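Local coordinates for metallo-beta-lactamase domain-containing protein (Enterococcus faecalis, PDB 2AZ4), which binds two zinc ions in a metallo-beta-lactamase fold and probably acts as an RNA-binding exonuclease, although its function has not been established, at residues Leu247-Pro252 / Lys274-Val279; Pro252-Thr257 / Gly342-His347; Thr257-Pro262 / Leu329-Asn334; Arg267-Ile272 / Phe293-Arg298. All coordinates share one frame; numbering follows the deposited sequence.

Contact 1 (Leu247-Pro252 / Lys274-Val279); sequences LELENP and KSPRTV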
loop_
_atom_site.group_PDB
_atom_site.type_symbol
_atom_site.label_atom_id
_atom_site.label_comp_id
_atom_site.label_asym_id
_atom_site.label_seq_id
_atom_site.Cartn_x
_atom_site.Cartn_y
_atom_site.Cartn_z
ATOM N N LEU A 247 -8.355 -15.933 20.409
ATOM C CA LEU A 247 -7.121 -15.820 21.178
ATOM C C LEU A 247 -7.332 -15.070 22.502
ATOM O O LEU A 247 -6.717 -15.431 23.510
ATOM C CB LEU A 247 -5.986 -15.181 20.349
ATOM C CG LEU A 247 -5.360 -16.021 19.223
ATOM C CD1 LEU A 247 -4.549 -15.140 18.281
ATOM C CD2 LEU A 247 -4.491 -17.147 19.761
ATOM N N GLU A 248 -8.185 -14.040 22.495
ATOM C CA GLU A 248 -8.508 -13.322 23.724
ATOM C C GLU A 248 -9.274 -14.198 24.732
ATOM O O GLU A 248 -8.938 -14.243 25.920
ATOM C CB GLU A 248 -9.253 -12.029 23.424
ATOM C CG GLU A 248 -8.382 -10.955 22.740
ATOM C CD GLU A 248 -9.058 -9.586 22.723
ATOM O OE1 GLU A 248 -9.859 -9.284 23.625
ATOM O OE2 GLU A 248 -8.785 -8.792 21.817
ATOM N N LEU A 249 -10.266 -14.937 24.241
ATOM C CA LEU A 249 -11.117 -15.769 25.111
ATOM C C LEU A 249 -10.389 -16.975 25.676
ATOM O O LEU A 249 -10.730 -17.472 26.746
ATOM C CB LEU A 249 -12.384 -16.209 24.366
ATOM C CG LEU A 249 -13.300 -15.058 23.931
ATOM C CD1 LEU A 249 -14.476 -15.545 23.054
ATOM C CD2 LEU A 249 -13.787 -14.293 25.132
ATOM N N GLU A 250 -9.379 -17.442 24.964
ATOM C CA GLU A 250 -8.542 -18.531 25.465
ATOM C C GLU A 250 -7.550 -18.019 26.529
ATOM O O GLU A 250 -6.949 -18.820 27.238
ATOM C CB GLU A 250 -7.746 -19.155 24.322
ATOM C CG GLU A 250 -8.570 -19.872 23.263
ATOM C CD GLU A 250 -7.698 -20.456 22.153
ATOM O OE1 GLU A 250 -6.496 -20.116 22.081
ATOM O OE2 GLU A 250 -8.211 -21.264 21.346
ATOM N N ASN A 251 -7.357 -16.699 26.603
ATOM C CA ASN A 251 -6.378 -16.112 27.540
ATOM C C ASN A 251 -6.934 -14.965 28.395
ATOM O O ASN A 251 -6.459 -13.820 28.287
ATOM C CB ASN A 251 -5.106 -15.675 26.798
ATOM C CG ASN A 251 -4.384 -16.843 26.131
ATOM O OD1 ASN A 251 -3.585 -17.530 26.762
ATOM N ND2 ASN A 251 -4.674 -17.073 24.850
ATOM N N PRO A 252 -7.928 -15.272 29.260
ATOM C CA PRO A 252 -8.587 -14.258 30.088
ATOM C C PRO A 252 -7.718 -13.639 31.203
ATOM O O PRO A 252 -8.059 -12.566 31.724
ATOM C CB PRO A 252 -9.784 -15.012 30.685
ATOM C CG PRO A 252 -9.362 -16.443 30.692
ATOM C CD PRO A 252 -8.505 -16.619 29.481
ATOM N N LYS A 274 -14.907 -5.785 17.562
ATOM C CA LYS A 274 -15.179 -7.143 18.020
ATOM C C LYS A 274 -14.401 -7.604 19.265
ATOM O O LYS A 274 -14.780 -8.571 19.918
ATOM C CB LYS A 274 -14.963 -8.122 16.858
ATOM C CG LYS A 274 -15.958 -7.924 15.714
ATOM C CD LYS A 274 -16.290 -9.247 15.019
ATOM C CE LYS A 274 -17.458 -9.093 14.078
ATOM N NZ LYS A 274 -17.045 -8.588 12.734
ATOM N N SER A 275 -13.303 -6.919 19.577
ATOM C CA SER A 275 -12.441 -7.313 20.687
ATOM C C SER A 275 -13.195 -7.379 22.025
ATOM O O SER A 275 -13.778 -6.368 22.450
ATOM C CB SER A 275 -11.252 -6.340 20.785
ATOM O OG SER A 275 -10.415 -6.692 21.867
ATOM N N PRO A 276 -13.214 -8.569 22.685
ATOM C CA PRO A 276 -13.870 -8.646 23.998
ATOM C C PRO A 276 -13.247 -7.682 25.008
ATOM O O PRO A 276 -13.988 -7.058 25.785
ATOM C CB PRO A 276 -13.625 -10.095 24.439
ATOM C CG PRO A 276 -13.360 -10.846 23.176
ATOM C CD PRO A 276 -12.655 -9.875 22.282
ATOM N N ARG A 277 -11.914 -7.552 24.988
ATOM C CA ARG A 277 -11.214 -6.589 25.863
ATOM C C ARG A 277 -11.227 -5.212 25.231
ATOM O O ARG A 277 -11.149 -5.094 24.006
ATOM C CB ARG A 277 -9.744 -6.976 26.073
ATOM C CG ARG A 277 -9.498 -8.225 26.876
ATOM C CD ARG A 277 -8.016 -8.430 26.998
ATOM N NE ARG A 277 -7.669 -9.707 27.605
ATOM C CZ ARG A 277 -6.533 -9.937 28.262
ATOM N NH1 ARG A 277 -5.608 -8.982 28.387
ATOM N NH2 ARG A 277 -6.316 -11.128 28.786
ATOM N N THR A 278 -11.292 -4.177 26.072
ATOM C CA THR A 278 -11.116 -2.800 25.641
ATOM C C THR A 278 -9.798 -2.634 24.904
ATOM O O THR A 278 -8.748 -2.949 25.437
ATOM C CB THR A 278 -11.092 -1.833 26.838
ATOM O OG1 THR A 278 -12.309 -1.949 27.579
ATOM C CG2 THR A 278 -10.906 -0.397 26.368
ATOM N N VAL A 279 -9.864 -2.105 23.694
ATOM C CA VAL A 279 -8.678 -1.863 22.882
ATOM C C VAL A 279 -8.056 -0.517 23.211
ATOM O O VAL A 279 -8.779 0.463 23.390
ATOM C CB VAL A 279 -9.026 -1.905 21.375
ATOM C CG1 VAL A 279 -7.794 -1.653 20.520
ATOM C CG2 VAL A 279 -9.637 -3.267 21.027
HETATM O O HOH W 1 -9.147 -11.941 27.284
#
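Glu248, near the end of helix 237-249, carries the polar part of the contact. Its CG stands anti to the carbonyl carbon (chi1 -69°), and the chain runs extended from there, so the carboxylate is carried to the turn at Ser275-Arg277. OE1 takes the backbone N-H of Arg277, with 3.0 Å from Arg277 N to Glu248 OE1; the approach is nearly along the C-O axis and the angle at the hydrogen is 161°. OE2 lies 2.7 Å from Ser275 OG, whose proton may instead go to its own segment's Arg277 O. The carboxylate thus ties down the turn that leads into strand 278-282 of the parallel six-stranded sheet, just after helix 265-274 has ended; strand 256-260, helix 265-274 and strand 278-282 form a right-handed beta-alpha-beta crossover, with strand 328-331 lying between the two strands in the sheet. The Glu248 carbonyl is used as well: water 1 donates to Glu248 O and accepts from Arg277 NE, 2.7 Å from each, lying at the guanidinium edge. Leu249 adds an apolar touch, its CD2 reaching Pro276 CG at 4.0 Å with the two side chains crossing at about a right angle. At Asn251 the amide turns back on the helix end, ND2 giving a straight bond (176°) to Leu247 O. Asn251 O receives a weak bond from Arg277 NH2, a nitrogen that also binds Arg254 O, while NH1 binds Tyr328 O.

Contact 2 (Pro252-Thr257 / Gly342-His347); sequences PNRQIT and GSLYIH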
loop_
_atom_site.group_PDB
_atom_site.type_symbol
_atom_site.label_atom_id
_atom_site.label_comp_id
_atom_site.label_asym_id
_atom_site.label_seq_id
_atom_site.Cartn_x
_atom_site.Cartn_y
_atom_site.Cartn_z
ATOM N N PRO A 252 -7.928 -15.272 29.260
ATOM C CA PRO A 252 -8.587 -14.258 30.088
ATOM C C PRO A 252 -7.718 -13.639 31.203
ATOM O O PRO A 252 -8.059 -12.566 31.724
ATOM C CB PRO A 252 -9.784 -15.012 30.685
ATOM C CG PRO A 252 -9.362 -16.443 30.692
ATOM C CD PRO A 252 -8.505 -16.619 29.481
ATOM N N ASN A 253 -6.609 -14.281 31.540
ATOM C CA ASN A 253 -5.732 -13.789 32.607
ATOM C C ASN A 253 -4.295 -13.801 32.109
ATOM O O ASN A 253 -3.538 -14.753 32.348
ATOM C CB ASN A 253 -5.897 -14.653 33.873
ATOM C CG ASN A 253 -5.137 -14.097 35.069
ATOM O OD1 ASN A 253 -4.743 -12.930 35.085
ATOM N ND2 ASN A 253 -4.935 -14.943 36.091
ATOM N N ARG A 254 -3.941 -12.753 31.371
ATOM C CA ARG A 254 -2.716 -12.726 30.618
ATOM C C ARG A 254 -2.610 -11.373 29.890
ATOM O O ARG A 254 -3.588 -10.859 29.329
ATOM C CB ARG A 254 -2.708 -13.874 29.598
ATOM C CG ARG A 254 -1.356 -14.118 28.899
ATOM C CD ARG A 254 -1.423 -15.322 27.983
ATOM N NE ARG A 254 -0.084 -15.766 27.599
ATOM C CZ ARG A 254 0.195 -16.719 26.714
ATOM N NH1 ARG A 254 -0.764 -17.381 26.082
ATOM N NH2 ARG A 254 1.456 -17.016 26.474
ATOM N N GLN A 255 -1.428 -10.796 29.907
ATOM C CA GLN A 255 -1.187 -9.636 29.075
ATOM C C GLN A 255 -1.304 -10.058 27.620
ATOM O O GLN A 255 -0.723 -11.068 27.211
ATOM C CB GLN A 255 0.185 -9.027 29.353
ATOM C CG GLN A 255 0.490 -7.816 28.483
ATOM C CD GLN A 255 1.742 -7.086 28.958
ATOM O OE1 GLN A 255 2.835 -7.568 28.775
ATOM N NE2 GLN A 255 1.569 -5.916 29.552
ATOM N N ILE A 256 -2.101 -9.314 26.857
ATOM C CA ILE A 256 -2.174 -9.524 25.397
ATOM C C ILE A 256 -1.958 -8.208 24.659
ATOM O O ILE A 256 -2.628 -7.222 24.943
ATOM C CB ILE A 256 -3.524 -10.107 24.942
ATOM C CG1 ILE A 256 -3.903 -11.330 25.802
ATOM C CG2 ILE A 256 -3.448 -10.472 23.432
ATOM C CD1 ILE A 256 -5.293 -11.879 25.502
ATOM N N THR A 257 -1.046 -8.226 23.694
ATOM C CA THR A 257 -0.721 -7.043 22.909
ATOM C C THR A 257 -0.663 -7.430 21.442
ATOM O O THR A 257 -0.614 -8.617 21.112
ATOM C CB THR A 257 0.628 -6.411 23.354
ATOM O OG1 THR A 257 1.669 -7.371 23.209
ATOM C CG2 THR A 257 0.568 -5.981 24.814
ATOM N N GLY A 342 5.718 -14.456 29.834
ATOM C CA GLY A 342 4.573 -15.339 29.669
ATOM C C GLY A 342 3.389 -14.709 28.947
ATOM O O GLY A 342 2.325 -15.336 28.809
ATOM N N SER A 343 3.545 -13.466 28.502
ATOM C CA SER A 343 2.429 -12.787 27.833
ATOM C C SER A 343 2.284 -13.227 26.353
ATOM O O SER A 343 3.084 -14.024 25.834
ATOM C CB SER A 343 2.568 -11.269 27.976
ATOM O OG SER A 343 3.654 -10.795 27.208
ATOM N N LEU A 344 1.248 -12.709 25.690
ATOM C CA LEU A 344 0.933 -13.075 24.315
ATOM C C LEU A 344 1.063 -11.843 23.440
ATOM O O LEU A 344 0.545 -10.796 23.779
ATOM C CB LEU A 344 -0.491 -13.630 24.236
ATOM C CG LEU A 344 -1.060 -14.075 22.871
ATOM C CD1 LEU A 344 -0.205 -15.178 22.232
ATOM C CD2 LEU A 344 -2.551 -14.505 23.038
ATOM N N TYR A 345 1.785 -11.970 22.338
ATOM C CA TYR A 345 1.897 -10.886 21.362
ATOM C C TYR A 345 1.424 -11.383 19.996
ATOM O O TYR A 345 1.884 -12.398 19.496
ATOM C CB TYR A 345 3.333 -10.348 21.287
ATOM C CG TYR A 345 3.565 -9.448 20.083
ATOM C CD1 TYR A 345 2.988 -8.173 20.019
ATOM C CD2 TYR A 345 4.326 -9.879 19.000
ATOM C CE1 TYR A 345 3.187 -7.348 18.901
ATOM C CE2 TYR A 345 4.526 -9.052 17.883
ATOM C CZ TYR A 345 3.947 -7.802 17.849
ATOM O OH TYR A 345 4.127 -6.990 16.751
ATOM N N ILE A 346 0.508 -10.638 19.396
ATOM C CA ILE A 346 -0.089 -11.015 18.126
ATOM C C ILE A 346 0.453 -10.090 17.055
ATOM O O ILE A 346 0.215 -8.887 17.077
ATOM C CB ILE A 346 -1.622 -10.959 18.186
ATOM C CG1 ILE A 346 -2.134 -11.946 19.247
ATOM C CG2 ILE A 346 -2.218 -11.258 16.806
ATOM C CD1 ILE A 346 -3.489 -11.523 19.839
ATOM N N HIS A 347 1.224 -10.677 16.147
ATOM C CA HIS A 347 1.886 -9.943 15.087
ATOM C C HIS A 347 1.019 -10.013 13.834
ATOM O O HIS A 347 0.940 -11.056 13.189
ATOM C CB HIS A 347 3.259 -10.568 14.833
ATOM C CG HIS A 347 4.220 -9.645 14.160
ATOM N ND1 HIS A 347 4.815 -9.938 12.954
ATOM C CD2 HIS A 347 4.659 -8.415 14.508
ATOM C CE1 HIS A 347 5.614 -8.945 12.605
ATOM N NE2 HIS A 347 5.528 -8.004 13.527
HETATM O O HOH W 2 2.202 -9.089 25.335
#
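Gly342 O is gripped by two nitrogens of one side chain, Arg254 NE and Arg254 NH2, which meet it side-on. The NE bond is the shorter, 2.7 Å from Arg254 NE to Gly342 O, and lies in the carbonyl plane; NH2 comes from above that plane, 3.0 Å from Arg254 NH2 to Gly342 O. This clamp sits where strands 256-260 and 344-348 begin to run side by side in the parallel six-stranded sheet. Arg254 CG is anti to the backbone N (chi1 -170°) and the chain is extended to NE, which carries the guanidinium across the neighbouring segment, with Leu344 CB over one of its faces. Thr373 OG1 bonds to its NH2 and Asn251 OD1 to its NH1, which helps fix its rotation. Beyond the clamp the parallel ladder pairs Ile256 with Leu344 and Thr257 with Tyr345. Three backbone bonds build it: Leu344 N to Gln255 O, Thr257 N to Leu344 O, and Ile346 N to Thr257 O, the last 2.9 Å long. On the Ile256 and Leu344 face, Ile256 and Ile346 lie side by side, with Ile256 CG2 3.7 Å from Ile346 CD1. On the Thr257 and Tyr345 face, Thr257 OG1 meets the edge of the tyrosine ring, 3.5 Å from Tyr345 CD1. Water 2 bonds to that same OG1 and donates to Ser343 OG, itself also hydrogen-bonded to Gln340 O, and to Leu344 O, 2.8 Å from the latter.

Contact 3 (Thr257-Pro262 / Leu329-Asn334); sequences TFNGYP and LWQVVN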
loop_
_atom_site.group_PDB
_atom_site.type_symbol
_atom_site.label_atom_id
_atom_site.label_comp_id
_atom_site.label_asym_id
_atom_site.label_seq_id
_atom_site.Cartn_x
_atom_site.Cartn_y
_atom_site.Cartn_z
ATOM N N THR A 257 -1.046 -8.226 23.694
ATOM C CA THR A 257 -0.721 -7.043 22.909
ATOM C C THR A 257 -0.663 -7.430 21.442
ATOM O O THR A 257 -0.614 -8.617 21.112
ATOM C CB THR A 257 0.628 -6.411 23.354
ATOM O OG1 THR A 257 1.669 -7.371 23.209
ATOM C CG2 THR A 257 0.568 -5.981 24.814
ATOM N N PHE A 258 -0.659 -6.442 20.560
ATOM C CA PHE A 258 -0.632 -6.729 19.145
ATOM C C PHE A 258 -0.019 -5.552 18.415
ATOM O O PHE A 258 0.235 -4.506 19.014
ATOM C CB PHE A 258 -2.062 -6.993 18.634
ATOM C CG PHE A 258 -2.876 -5.738 18.430
ATOM C CD1 PHE A 258 -3.129 -5.268 17.152
ATOM C CD2 PHE A 258 -3.359 -5.014 19.521
ATOM C CE1 PHE A 258 -3.868 -4.096 16.958
ATOM C CE2 PHE A 258 -4.100 -3.835 19.337
ATOM C CZ PHE A 258 -4.356 -3.388 18.062
ATOM N N ASN A 259 0.194 -5.715 17.117
ATOM C CA ASN A 259 0.497 -4.582 16.250
ATOM C C ASN A 259 0.067 -4.907 14.837
ATOM O O ASN A 259 -0.067 -6.083 14.478
ATOM C CB ASN A 259 1.967 -4.179 16.337
ATOM C CG ASN A 259 2.242 -2.758 15.772
ATOM O OD1 ASN A 259 1.338 -1.951 15.581
ATOM N ND2 ASN A 259 3.492 -2.474 15.514
ATOM N N GLY A 260 -0.183 -3.866 14.044
ATOM C CA GLY A 260 -0.572 -4.053 12.664
ATOM C C GLY A 260 0.090 -2.954 11.863
ATOM O O GLY A 260 0.860 -2.154 12.403
ATOM N N TYR A 261 -0.199 -2.904 10.579
ATOM C CA TYR A 261 0.419 -1.890 9.742
ATOM C C TYR A 261 -0.583 -0.750 9.606
ATOM O O TYR A 261 -1.721 -1.012 9.319
ATOM C CB TYR A 261 0.832 -2.474 8.388
ATOM C CG TYR A 261 1.665 -1.486 7.626
ATOM C CD1 TYR A 261 2.999 -1.258 7.988
ATOM C CD2 TYR A 261 1.108 -0.723 6.603
ATOM C CE1 TYR A 261 3.777 -0.295 7.320
ATOM C CE2 TYR A 261 1.863 0.230 5.926
ATOM C CZ TYR A 261 3.200 0.432 6.289
ATOM O OH TYR A 261 3.968 1.371 5.626
ATOM N N PRO A 262 -0.172 0.515 9.830
ATOM C CA PRO A 262 -1.168 1.603 9.976
ATOM C C PRO A 262 -2.071 1.911 8.767
ATOM O O PRO A 262 -3.181 2.425 8.940
ATOM C CB PRO A 262 -0.308 2.841 10.315
ATOM C CG PRO A 262 1.004 2.312 10.743
ATOM C CD PRO A 262 1.204 1.039 9.954
ATOM N N LEU A 329 -6.592 -5.104 25.373
ATOM C CA LEU A 329 -5.772 -5.555 24.284
ATOM C C LEU A 329 -5.131 -4.265 23.792
ATOM O O LEU A 329 -5.836 -3.361 23.363
ATOM C CB LEU A 329 -6.628 -6.196 23.183
ATOM C CG LEU A 329 -5.886 -6.423 21.855
ATOM C CD1 LEU A 329 -4.914 -7.622 21.921
ATOM C CD2 LEU A 329 -6.827 -6.552 20.665
ATOM N N TRP A 330 -3.809 -4.153 23.879
ATOM C CA TRP A 330 -3.158 -2.906 23.465
ATOM C C TRP A 330 -2.074 -3.029 22.404
ATOM O O TRP A 330 -1.445 -4.063 22.253
ATOM C CB TRP A 330 -2.663 -2.091 24.657
ATOM C CG TRP A 330 -1.620 -2.744 25.587
ATOM C CD1 TRP A 330 -1.871 -3.624 26.605
ATOM C CD2 TRP A 330 -0.204 -2.482 25.621
ATOM N NE1 TRP A 330 -0.690 -3.949 27.260
ATOM C CE2 TRP A 330 0.347 -3.270 26.668
ATOM C CE3 TRP A 330 0.658 -1.681 24.851
ATOM C CZ2 TRP A 330 1.726 -3.266 26.975
ATOM C CZ3 TRP A 330 2.054 -1.689 25.148
ATOM C CH2 TRP A 330 2.558 -2.464 26.212
ATOM N N GLN A 331 -1.879 -1.954 21.654
ATOM C CA GLN A 331 -0.965 -1.976 20.527
ATOM C C GLN A 331 0.444 -1.679 21.037
ATOM O O GLN A 331 0.726 -0.562 21.495
ATOM C CB GLN A 331 -1.400 -0.937 19.487
ATOM C CG GLN A 331 -0.420 -0.716 18.312
ATOM C CD GLN A 331 -0.816 0.447 17.405
ATOM O OE1 GLN A 331 -1.597 1.299 17.803
ATOM N NE2 GLN A 331 -0.254 0.495 16.174
ATOM N N VAL A 332 1.342 -2.653 20.957
ATOM C CA VAL A 332 2.744 -2.399 21.369
ATOM C C VAL A 332 3.582 -2.114 20.123
ATOM O O VAL A 332 3.503 -2.854 19.137
ATOM C CB VAL A 332 3.338 -3.570 22.204
ATOM C CG1 VAL A 332 3.237 -4.896 21.441
ATOM C CG2 VAL A 332 4.789 -3.289 22.627
ATOM N N VAL A 333 4.361 -1.029 20.164
ATOM C CA VAL A 333 5.131 -0.572 18.997
ATOM C C VAL A 333 6.658 -0.503 19.213
ATOM O O VAL A 333 7.433 -0.376 18.254
ATOM C CB VAL A 333 4.609 0.797 18.486
ATOM C CG1 VAL A 333 3.148 0.678 18.051
ATOM C CG2 VAL A 333 4.779 1.906 19.567
ATOM N N ASN A 334 7.074 -0.538 20.478
ATOM C CA ASN A 334 8.464 -0.524 20.890
ATOM C C ASN A 334 8.584 -0.872 22.382
ATOM O O ASN A 334 7.613 -1.270 22.998
ATOM C CB ASN A 334 9.136 0.829 20.589
ATOM C CG ASN A 334 8.509 1.992 21.376
ATOM O OD1 ASN A 334 7.623 1.802 22.217
ATOM N ND2 ASN A 334 8.980 3.202 21.101
HETATM O O HOH W 3 5.164 -4.579 16.768
#
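The Trp330 indole carries Thr257 CG2 over one face: the methyl carbon is 3.5 Å from the centroid of the five-membered ring and 18° off its normal, a CH-pi contact. Trp330 CG and Thr257 OG1 both occupy the crowded position between backbone N and carbonyl carbon, and the two side chains lie side by side, pointing the same way. Thr257 OG1 is then left beside Val332 CG1. The Phe258 ring, on the other face of the sheet, is met obliquely by Leu329, with Phe258 CD2 3.7 Å from Leu329 CG. Between these faces strands 256-260 and 328-331 pair in parallel, two central neighbours of the six-stranded sheet. Phe258 N bonds to Trp330 O, and Val332 N to Phe258 O, 2.9 Å away and nearly along the C=O axis. Further along, Gln331 NE2 donates to Asn259 OD1 at 3.0 Å, in the carbonyl plane, although the two amide planes stand 52° apart. Gln331 OE1 accepts from Glu282 N, and water 3 accepts from Asn259 ND2. Both ends of the Gln331 amide are therefore engaged, which fixes its orientation and lets a side chain extend the polar link past the two backbone bonds.

Contact 4 (Arg267-Ile272 / Phe293-Arg298); sequences RFAKII and FGIEVR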
loop_
_atom_site.group_PDB
_atom_site.type_symbol
_atom_site.label_atom_id
_atom_site.label_comp_id
_atom_site.label_asym_id
_atom_site.label_seq_id
_atom_site.Cartn_x
_atom_site.Cartn_y
_atom_site.Cartn_z
ATOM N N ARG A 267 -8.765 -2.913 9.496
ATOM C CA ARG A 267 -8.450 -4.010 10.402
ATOM C C ARG A 267 -8.458 -3.494 11.847
ATOM O O ARG A 267 -9.047 -4.121 12.721
ATOM C CB ARG A 267 -7.112 -4.688 10.069
ATOM C CG ARG A 267 -6.770 -5.840 11.020
ATOM C CD ARG A 267 -5.469 -6.593 10.669
ATOM N NE ARG A 267 -5.494 -7.150 9.315
ATOM C CZ ARG A 267 -4.450 -7.742 8.731
ATOM N NH1 ARG A 267 -3.311 -7.885 9.403
ATOM N NH2 ARG A 267 -4.539 -8.188 7.476
ATOM N N PHE A 268 -7.817 -2.349 12.097
ATOM C CA PHE A 268 -7.869 -1.745 13.447
ATOM C C PHE A 268 -9.296 -1.467 13.885
ATOM O O PHE A 268 -9.698 -1.864 14.988
ATOM C CB PHE A 268 -7.024 -0.482 13.512
ATOM C CG PHE A 268 -5.560 -0.755 13.591
ATOM C CD1 PHE A 268 -4.938 -0.954 14.845
ATOM C CD2 PHE A 268 -4.784 -0.847 12.425
ATOM C CE1 PHE A 268 -3.557 -1.196 14.936
ATOM C CE2 PHE A 268 -3.397 -1.106 12.505
ATOM C CZ PHE A 268 -2.777 -1.274 13.760
ATOM N N ALA A 269 -10.065 -0.829 13.003
ATOM C CA ALA A 269 -11.498 -0.604 13.219
ATOM C C ALA A 269 -12.264 -1.872 13.579
ATOM O O ALA A 269 -13.067 -1.874 14.532
ATOM C CB ALA A 269 -12.128 0.118 12.007
ATOM N N LYS A 270 -12.028 -2.956 12.838
ATOM C CA LYS A 270 -12.695 -4.243 13.126
ATOM C C LYS A 270 -12.285 -4.852 14.445
ATOM O O LYS A 270 -13.114 -5.445 15.163
ATOM C CB LYS A 270 -12.455 -5.276 12.012
ATOM C CG LYS A 270 -12.971 -4.852 10.649
ATOM C CD LYS A 270 -14.515 -4.772 10.633
ATOM C CE LYS A 270 -15.036 -3.880 9.504
ATOM N NZ LYS A 270 -16.475 -4.176 9.178
ATOM N N ILE A 271 -10.999 -4.757 14.762
ATOM C CA ILE A 271 -10.526 -5.241 16.051
ATOM C C ILE A 271 -11.262 -4.509 17.186
ATOM O O ILE A 271 -11.780 -5.145 18.105
ATOM C CB ILE A 271 -8.960 -5.173 16.163
ATOM C CG1 ILE A 271 -8.345 -6.225 15.240
ATOM C CG2 ILE A 271 -8.490 -5.400 17.610
ATOM C CD1 ILE A 271 -6.879 -5.994 14.928
ATOM N N ILE A 272 -11.309 -3.182 17.111
ATOM C CA ILE A 272 -12.052 -2.359 18.068
ATOM C C ILE A 272 -13.523 -2.791 18.190
ATOM O O ILE A 272 -14.070 -2.877 19.301
ATOM C CB ILE A 272 -11.932 -0.863 17.672
ATOM C CG1 ILE A 272 -10.480 -0.407 17.826
ATOM C CG2 ILE A 272 -12.869 0.017 18.487
ATOM C CD1 ILE A 272 -10.208 0.983 17.289
ATOM N N PHE A 293 -12.340 7.544 10.178
ATOM C CA PHE A 293 -13.635 6.949 10.524
ATOM C C PHE A 293 -14.464 7.680 11.574
ATOM O O PHE A 293 -15.614 7.298 11.828
ATOM C CB PHE A 293 -13.452 5.499 10.991
ATOM C CG PHE A 293 -13.038 4.556 9.904
ATOM C CD1 PHE A 293 -13.769 4.465 8.726
ATOM C CD2 PHE A 293 -11.920 3.755 10.052
ATOM C CE1 PHE A 293 -13.392 3.593 7.725
ATOM C CE2 PHE A 293 -11.526 2.886 9.036
ATOM C CZ PHE A 293 -12.262 2.803 7.881
ATOM N N GLY A 294 -13.895 8.700 12.201
ATOM C CA GLY A 294 -14.546 9.349 13.343
ATOM C C GLY A 294 -14.636 8.446 14.569
ATOM O O GLY A 294 -15.414 8.712 15.479
ATOM N N ILE A 295 -13.844 7.375 14.593
ATOM C CA ILE A 295 -13.883 6.437 15.704
ATOM C C ILE A 295 -12.964 6.922 16.828
ATOM O O ILE A 295 -11.839 7.347 16.586
ATOM C CB ILE A 295 -13.565 5.005 15.256
ATOM C CG1 ILE A 295 -14.740 4.447 14.448
ATOM C CG2 ILE A 295 -13.284 4.090 16.478
ATOM C CD1 ILE A 295 -14.429 3.111 13.734
ATOM N N GLU A 296 -13.481 6.910 18.052
ATOM C CA GLU A 296 -12.720 7.351 19.202
ATOM C C GLU A 296 -12.411 6.146 20.052
ATOM O O GLU A 296 -13.316 5.461 20.524
ATOM C CB GLU A 296 -13.469 8.410 19.989
ATOM C CG GLU A 296 -13.576 9.725 19.224
ATOM C CD GLU A 296 -13.842 10.894 20.120
ATOM O OE1 GLU A 296 -14.947 11.473 20.013
ATOM O OE2 GLU A 296 -12.950 11.242 20.926
ATOM N N VAL A 297 -11.124 5.852 20.183
ATOM C CA VAL A 297 -10.676 4.704 20.939
ATOM C C VAL A 297 -9.699 5.204 22.003
ATOM O O VAL A 297 -9.094 6.263 21.831
ATOM C CB VAL A 297 -10.018 3.638 19.988
ATOM C CG1 VAL A 297 -8.735 4.183 19.312
ATOM C CG2 VAL A 297 -9.727 2.330 20.722
ATOM N N ARG A 298 -9.541 4.437 23.078
ATOM C CA ARG A 298 -8.503 4.689 24.095
ATOM C C ARG A 298 -7.109 4.568 23.480
ATOM O O ARG A 298 -6.910 3.871 22.481
ATOM C CB ARG A 298 -8.672 3.763 25.322
ATOM C CG ARG A 298 -9.902 4.110 26.168
ATOM C CD ARG A 298 -10.283 2.954 27.108
ATOM N NE ARG A 298 -11.552 3.221 27.788
ATOM C CZ ARG A 298 -12.769 3.065 27.248
ATOM N NH1 ARG A 298 -12.926 2.647 25.987
ATOM N NH2 ARG A 298 -13.844 3.355 27.975
#
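Helix 265-274 lies against the loop that leaves helix 283-293 and leads into the edge strand 298-300 of the parallel sheet, a helix-against-loop packing at the edge of the alpha/beta domain, without a hydrogen bond between the two segments. The helix offers two bumps one turn apart, Ala269 and Ile272, to a row made by Phe293, Ile295 and Val297. The smaller bump, Ala269 CB, fits between an aromatic and an aliphatic group: it is 4.1 Å from Phe293 CE2, met obliquely, and 4.2 Å from Ile295 CD1. Phe293 also meets Tyr170 edge-to-face, outside this contact. Ile272 is the longer bump. Its CG1 is anti to the carbonyl carbon (chi1 -66°) and CD1 continues the chain outward (chi2 172°), so the tip reaches between Ile295 and Val297. Leu289 of helix 283-293 touches both isoleucines and adds to this apolar layer. The tightest approach is at the tip, where Ile272 CD1 lies 3.7 Å from Val297 CG2.

How the contacts relate
Contacts 2 and 3 lie 11 Å apart between centres and share Thr257: strand 256-260 pairs with 344-348 on one side and 328-331 on the other. Contact 1 sits at the start of these strands, 10 Å from contact 2, and joins it through Arg277 NH2, 2.8 Å from Arg254 O. It reaches contact 3 through Thr278 O, 3.0 Å from Leu329 N, as strand 278-282 pairs with 328-331. The helix of contact 4 lies over the sheet face that carries Phe258; Phe268 CE1 comes 3.5 Å from Phe258 CE1 of contact 3, whereas contacts 2 and 4 do not touch, their nearest atoms being about 7 Å apart. All four lie away from the two-zinc site.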